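PDB 2FJC: antigen TpF1 from Treponema pallidum, which is a mini-ferritin of the Dps family that binds iron and probably oxidises it, and may also play a structural role in the outer membrane. Local coordinates for the interface of chains A and B and the interface of chains A and C. Sequence-based numbering; all coordinates share one arbitrary frame. Chains: chain A/B/C, Antigen TpF1.

Chain A meets two different neighbours. Contact 1 joins it to chain B, and contact 2 to chain C. Their C-alpha centres lie about 40 Å apart, and no residue serves in both. Contact 1 uses the start of helix 130-154 of chain A against the same helix and helix 99-127 of chain B. Contact 2 uses the end of helix 8-38 and the loop before strand 97-98, against the end of helix 44-71 and the loop after it. Contact 2 belongs to a two-fold interface; contact 1 does not. Two such neighbours fit a closed shell; the deposited assembly holds twelve copies, as is usual for Dps proteins.

Contact 1: the interface of chains A and B. Residues chain A 130-131, 134-135; chain B 121, 137, 140-141.
A:Val131 packs on B:Leu140 and B:Arg141 in a helix-to-helix interface between two copies of the protein. It is not an exact two-fold. Such a contact can extend the assembly beyond a dimer. The first turns of helix 130-154 in chain A lie against the middle of the same helix in chain B. No hydrogen bond or salt bridge crosses the patch, which is held by packing.

The two branches of A:Val131 divide the work. CG1 is anti to the backbone N (chi1 172°) and faces the CG of B:Arg141. CG2 meets the CB of B:Leu140 at 3.7 Å.

A:Ala130 turns its methyl toward two side chains of chain B. Its CB lies 3.5 Å from OE1 of the B:Gln121 amide and 3.6 Å from OG1 of B:Thr137. The other branch of B:Thr137, the methyl CG2, lies beside OG1 and faces the backbone O of A:Ala130 at 3.5 Å.

B:Arg141 hides 66 Å² and reaches furthest along helix 130-154 of chain A. Its chain runs out extended and then bends at chi3 (-50°), which brings the guanidinium under A:Ile135. The NH2 end lies near the carbonyl of A:Gly134 without a bond. A:Ile135 sets its CG1 over the centre of one guanidinium face, 3.7 Å above the plane.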
ATOM      1  N   ALA A 130      12.579 -34.495  -3.176  1.00 40.28           N
ATOM      2  CA  ALA A 130      11.492 -33.640  -3.637  1.00 39.24           C
ATOM      3  C   ALA A 130      11.763 -32.155  -3.478  1.00 37.89           C
ATOM      4  O   ALA A 130      11.518 -31.382  -4.401  1.00 38.53           O
ATOM      5  CB  ALA A 130      10.197 -34.019  -2.916  1.00 39.87           C
ATOM      6  N   VAL A 131      12.260 -31.757  -2.311  1.00 37.79           N
ATOM      7  CA  VAL A 131      12.544 -30.351  -2.051  1.00 37.70           C
ATOM      8  C   VAL A 131      13.533 -29.759  -3.048  1.00 38.74           C
ATOM      9  O   VAL A 131      13.268 -28.710  -3.644  1.00 40.35           O
ATOM     10  CB  VAL A 131      13.085 -30.149  -0.628  1.00 38.32           C
ATOM     11  CG1 VAL A 131      13.567 -28.720  -0.455  1.00 39.21           C
ATOM     12  CG2 VAL A 131      11.983 -30.443   0.388  1.00 37.54           C
ATOM     13  N   GLY A 134      11.960 -29.427  -6.468  1.00 38.29           N
ATOM     14  CA  GLY A 134      11.107 -28.261  -6.598  1.00 38.03           C
ATOM     15  C   GLY A 134      11.890 -26.973  -6.718  1.00 38.37           C
ATOM     16  O   GLY A 134      11.541 -26.102  -7.521  1.00 39.25           O
ATOM     17  N   ILE A 135      12.951 -26.855  -5.925  1.00 37.36           N
ATOM     18  CA  ILE A 135      13.767 -25.658  -5.951  1.00 36.27           C
ATOM     19  C   ILE A 135      14.391 -25.459  -7.321  1.00 36.22           C
ATOM     20  O   ILE A 135      14.273 -24.381  -7.910  1.00 36.28           O
ATOM     21  CB  ILE A 135      14.870 -25.712  -4.875  1.00 36.65           C
ATOM     22  CG1 ILE A 135      14.243 -25.541  -3.484  1.00 35.93           C
ATOM     23  CG2 ILE A 135      15.906 -24.619  -5.129  1.00 36.05           C
ATOM     24  CD1 ILE A 135      15.242 -25.609  -2.341  1.00 34.51           C
TER
ATOM     25  N   GLN B 121       4.885 -37.849   0.166  1.00 38.99           N
ATOM     26  CA  GLN B 121       5.314 -37.334  -1.131  1.00 39.03           C
ATOM     27  C   GLN B 121       5.739 -38.486  -2.032  1.00 38.71           C
ATOM     28  O   GLN B 121       5.452 -38.483  -3.231  1.00 38.96           O
ATOM     29  CB  GLN B 121       6.401 -36.240  -0.968  1.00 39.82           C
ATOM     30  CG  GLN B 121       7.832 -36.503  -1.429  1.00 40.55           C
ATOM     31  CD  GLN B 121       7.999 -36.854  -2.904  1.00 39.76           C
ATOM     32  OE1 GLN B 121       7.538 -36.145  -3.805  1.00 39.56           O
ATOM     33  NE2 GLN B 121       8.691 -37.957  -3.154  1.00 40.47           N
ATOM     34  N   THR B 137       5.372 -31.331  -0.910  1.00 37.61           N
ATOM     35  CA  THR B 137       6.711 -30.851  -1.182  1.00 37.50           C
ATOM     36  C   THR B 137       6.878 -29.392  -0.742  1.00 38.05           C
ATOM     37  O   THR B 137       7.918 -29.031  -0.192  1.00 38.77           O
ATOM     38  CB  THR B 137       7.067 -30.972  -2.677  1.00 38.00           C
ATOM     39  OG1 THR B 137       7.017 -32.352  -3.084  1.00 36.75           O
ATOM     40  CG2 THR B 137       8.470 -30.430  -2.919  1.00 36.69           C
ATOM     41  N   LEU B 140       7.287 -29.475   2.818  1.00 38.12           N
ATOM     42  CA  LEU B 140       8.574 -30.094   3.078  1.00 39.19           C
ATOM     43  C   LEU B 140       9.673 -29.032   2.949  1.00 40.68           C
ATOM     44  O   LEU B 140      10.646 -29.014   3.716  1.00 40.06           O
ATOM     45  CB  LEU B 140       8.793 -31.220   2.070  1.00 37.71           C
ATOM     46  CG  LEU B 140       9.050 -32.645   2.564  1.00 40.28           C
ATOM     47  CD1 LEU B 140       8.604 -32.824   4.015  1.00 39.93           C
ATOM     48  CD2 LEU B 140       8.324 -33.614   1.627  1.00 39.26           C
ATOM     49  N   ARG B 141       9.506 -28.135   1.983  1.00 41.48           N
ATOM     50  CA  ARG B 141      10.496 -27.098   1.775  1.00 42.52           C
ATOM     51  C   ARG B 141      10.578 -26.166   2.970  1.00 41.97           C
ATOM     52  O   ARG B 141      11.673 -25.875   3.447  1.00 42.63           O
ATOM     53  CB  ARG B 141      10.190 -26.286   0.511  1.00 45.00           C
ATOM     54  CG  ARG B 141      11.316 -25.317   0.154  1.00 49.00           C
ATOM     55  CD  ARG B 141      11.001 -24.441  -1.054  1.00 50.43           C
ATOM     56  NE  ARG B 141      10.529 -25.218  -2.197  1.00 52.63           N
ATOM     57  CZ  ARG B 141      10.516 -24.770  -3.452  1.00 53.34           C
ATOM     58  NH1 ARG B 141      10.960 -23.547  -3.728  1.00 52.47           N
ATOM     59  NH2 ARG B 141      10.048 -25.539  -4.430  1.00 52.26           N
TER

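Contact 2: the interface of chains A and C. Residues chain A 37-38, 95-96; chain C 70, 75-76, 78.
C:Gln75 lies across A:Lys95 and A:His38 in a two-fold interface between two copies of the protein. Each contact therefore recurs with the chains exchanged. This is probably the Dps dimer interface, where the family places its iron-oxidising sites. The iron ligands Asp63 and Glu67 lie on helix 44-71, the helix of C:Leu70. This patch shows no metal.

C:Gln75 hides 72 Å², more than any other residue of the patch. It lies in the loop after helix 44-71, and its CG stands beside the backbone N (chi1 -53°). The side chain extends beyond CG and carries the amide across A:Lys95 at a slant. Its OE1 points at the CB of A:Lys95, but that approach is too tight in the model to be trusted. The amide plane is turned 78° from the ring of A:His38.

C:Leu70, near the end of helix 44-71, divides its two methyls between neighbouring residues of chain A. CD1 touches the CB of A:Trp37 at 3.5 Å. CD2 meets CD2 of the A:His38 ring at 3.8 Å. The leucine crosses both side chains at about a right angle.

The first torsion of A:Lys95 sets its CG beside the backbone N, over one face of the A:His38 ring, but too tightly to be trusted. The bend at chi2 turns the rest of the chain onward. Its CE reaches the backbone O of C:Ala76 at 3.2 Å, a contact and not a hydrogen bond. The CB of A:Trp37 covers the centre of the opposite ring face.

On the far side of this patch the A:Trp37 ring receives two alanine methyls. CB of C:Ala76 sits over one face, toward the rim. CB of C:Ala78 is 3.7 Å from CZ3.

The backbone N-H of C:Ala76 donates to NE2 of A:His38 over 3.3 Å, in the ring plane but bent, at 138° at the hydrogen.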
ATOM      1  N   TRP A  37      26.486  -2.389 -16.804  1.00 35.40           N
ATOM      2  CA  TRP A  37      27.259  -1.152 -16.846  1.00 34.95           C
ATOM      3  C   TRP A  37      27.841  -0.753 -18.192  1.00 35.71           C
ATOM      4  O   TRP A  37      27.896   0.434 -18.524  1.00 37.50           O
ATOM      5  CB  TRP A  37      28.443  -1.223 -15.878  1.00 33.75           C
ATOM      6  CG  TRP A  37      28.089  -1.451 -14.451  1.00 32.79           C
ATOM      7  CD1 TRP A  37      27.052  -0.893 -13.768  1.00 31.28           C
ATOM      8  CD2 TRP A  37      28.818  -2.240 -13.505  1.00 30.99           C
ATOM      9  NE1 TRP A  37      27.092  -1.282 -12.450  1.00 33.55           N
ATOM     10  CE2 TRP A  37      28.166  -2.110 -12.262  1.00 31.86           C
ATOM     11  CE3 TRP A  37      29.963  -3.038 -13.586  1.00 31.36           C
ATOM     12  CZ2 TRP A  37      28.621  -2.751 -11.103  1.00 30.86           C
ATOM     13  CZ3 TRP A  37      30.418  -3.675 -12.432  1.00 30.71           C
ATOM     14  CH2 TRP A  37      29.744  -3.526 -11.207  1.00 30.40           C
ATOM     15  N   HIS A  38      28.273  -1.733 -18.974  1.00 35.20           N
ATOM     16  CA  HIS A  38      28.951  -1.420 -20.214  1.00 34.93           C
ATOM     17  C   HIS A  38      28.242  -1.525 -21.548  1.00 35.55           C
ATOM     18  O   HIS A  38      28.843  -1.229 -22.581  1.00 37.17           O
ATOM     19  CB  HIS A  38      30.258  -2.210 -20.236  1.00 33.59           C
ATOM     20  CG  HIS A  38      31.082  -2.022 -18.996  1.00 33.83           C
ATOM     21  ND1 HIS A  38      31.468  -3.069 -18.190  1.00 33.96           N
ATOM     22  CD2 HIS A  38      31.547  -0.899 -18.398  1.00 34.82           C
ATOM     23  CE1 HIS A  38      32.133  -2.602 -17.145  1.00 34.44           C
ATOM     24  NE2 HIS A  38      32.195  -1.289 -17.248  1.00 35.65           N
ATOM     25  N   LYS A  95      34.849  -4.597 -21.625  1.00 58.08           N
ATOM     26  CA  LYS A  95      33.898  -3.585 -21.208  1.00 57.90           C
ATOM     27  C   LYS A  95      33.477  -2.974 -22.537  1.00 58.36           C
ATOM     28  O   LYS A  95      34.088  -3.266 -23.571  1.00 59.80           O
ATOM     29  CB  LYS A  95      34.565  -2.513 -20.346  1.00 58.15           C
ATOM     30  CG  LYS A  95      34.743  -2.842 -18.877  1.00 56.73           C
ATOM     31  CD  LYS A  95      35.884  -3.786 -18.610  1.00 56.71           C
ATOM     32  CE  LYS A  95      36.116  -3.869 -17.116  1.00 55.76           C
ATOM     33  NZ  LYS A  95      37.243  -4.763 -16.772  1.00 55.92           N
ATOM     34  N   GLU A  96      32.470  -2.111 -22.515  1.00 56.28           N
ATOM     35  CA  GLU A  96      31.983  -1.506 -23.746  1.00 55.11           C
ATOM     36  C   GLU A  96      31.579  -2.631 -24.685  1.00 53.23           C
ATOM     37  O   GLU A  96      32.399  -3.161 -25.435  1.00 52.47           O
ATOM     38  CB  GLU A  96      33.056  -0.658 -24.417  1.00 56.00           C
ATOM     39  CG  GLU A  96      32.590  -0.085 -25.742  1.00 58.85           C
ATOM     40  CD  GLU A  96      33.565   0.899 -26.328  1.00 60.64           C
ATOM     41  OE1 GLU A  96      33.829   1.928 -25.673  1.00 62.76           O
ATOM     42  OE2 GLU A  96      34.071   0.639 -27.440  1.00 62.44           O
TER
ATOM     43  N   LEU C  70      31.545   5.138 -13.944  1.00 40.72           N
ATOM     44  CA  LEU C  70      31.146   5.188 -15.341  1.00 40.56           C
ATOM     45  C   LEU C  70      30.898   6.627 -15.769  1.00 41.36           C
ATOM     46  O   LEU C  70      31.275   7.034 -16.866  1.00 41.96           O
ATOM     47  CB  LEU C  70      29.880   4.364 -15.558  1.00 41.25           C
ATOM     48  CG  LEU C  70      29.987   2.861 -15.295  1.00 41.35           C
ATOM     49  CD1 LEU C  70      28.607   2.241 -15.420  1.00 41.84           C
ATOM     50  CD2 LEU C  70      30.955   2.224 -16.283  1.00 39.79           C
ATOM     51  N   GLN C  75      35.721   2.826 -16.865  1.00 50.22           N
ATOM     52  CA  GLN C  75      34.945   1.597 -16.957  1.00 50.66           C
ATOM     53  C   GLN C  75      35.132   0.938 -15.607  1.00 48.73           C
ATOM     54  O   GLN C  75      36.202   1.027 -15.004  1.00 50.07           O
ATOM     55  CB  GLN C  75      35.459   0.698 -18.078  1.00 51.67           C
ATOM     56  CG  GLN C  75      35.558   1.423 -19.404  1.00 55.98           C
ATOM     57  CD  GLN C  75      35.368   0.511 -20.599  1.00 58.11           C
ATOM     58  OE1 GLN C  75      34.241   0.171 -20.961  1.00 59.22           O
ATOM     59  NE2 GLN C  75      36.474   0.102 -21.216  1.00 59.85           N
ATOM     60  N   ALA C  76      34.087   0.290 -15.122  1.00 47.18           N
ATOM     61  CA  ALA C  76      34.149  -0.338 -13.816  1.00 44.40           C
ATOM     62  C   ALA C  76      34.682  -1.756 -13.857  1.00 42.83           C
ATOM     63  O   ALA C  76      34.416  -2.501 -14.803  1.00 42.07           O
ATOM     64  CB  ALA C  76      32.763  -0.325 -13.174  1.00 43.49           C
ATOM     65  N   ALA C  78      34.666  -5.399 -13.555  1.00 39.68           N
ATOM     66  CA  ALA C  78      33.481  -6.237 -13.546  1.00 37.81           C
ATOM     67  C   ALA C  78      33.736  -7.726 -13.691  1.00 37.47           C
ATOM     68  O   ALA C  78      33.224  -8.367 -14.605  1.00 38.42           O
ATOM     69  CB  ALA C  78      32.533  -5.770 -14.636  1.00 38.92           C
TER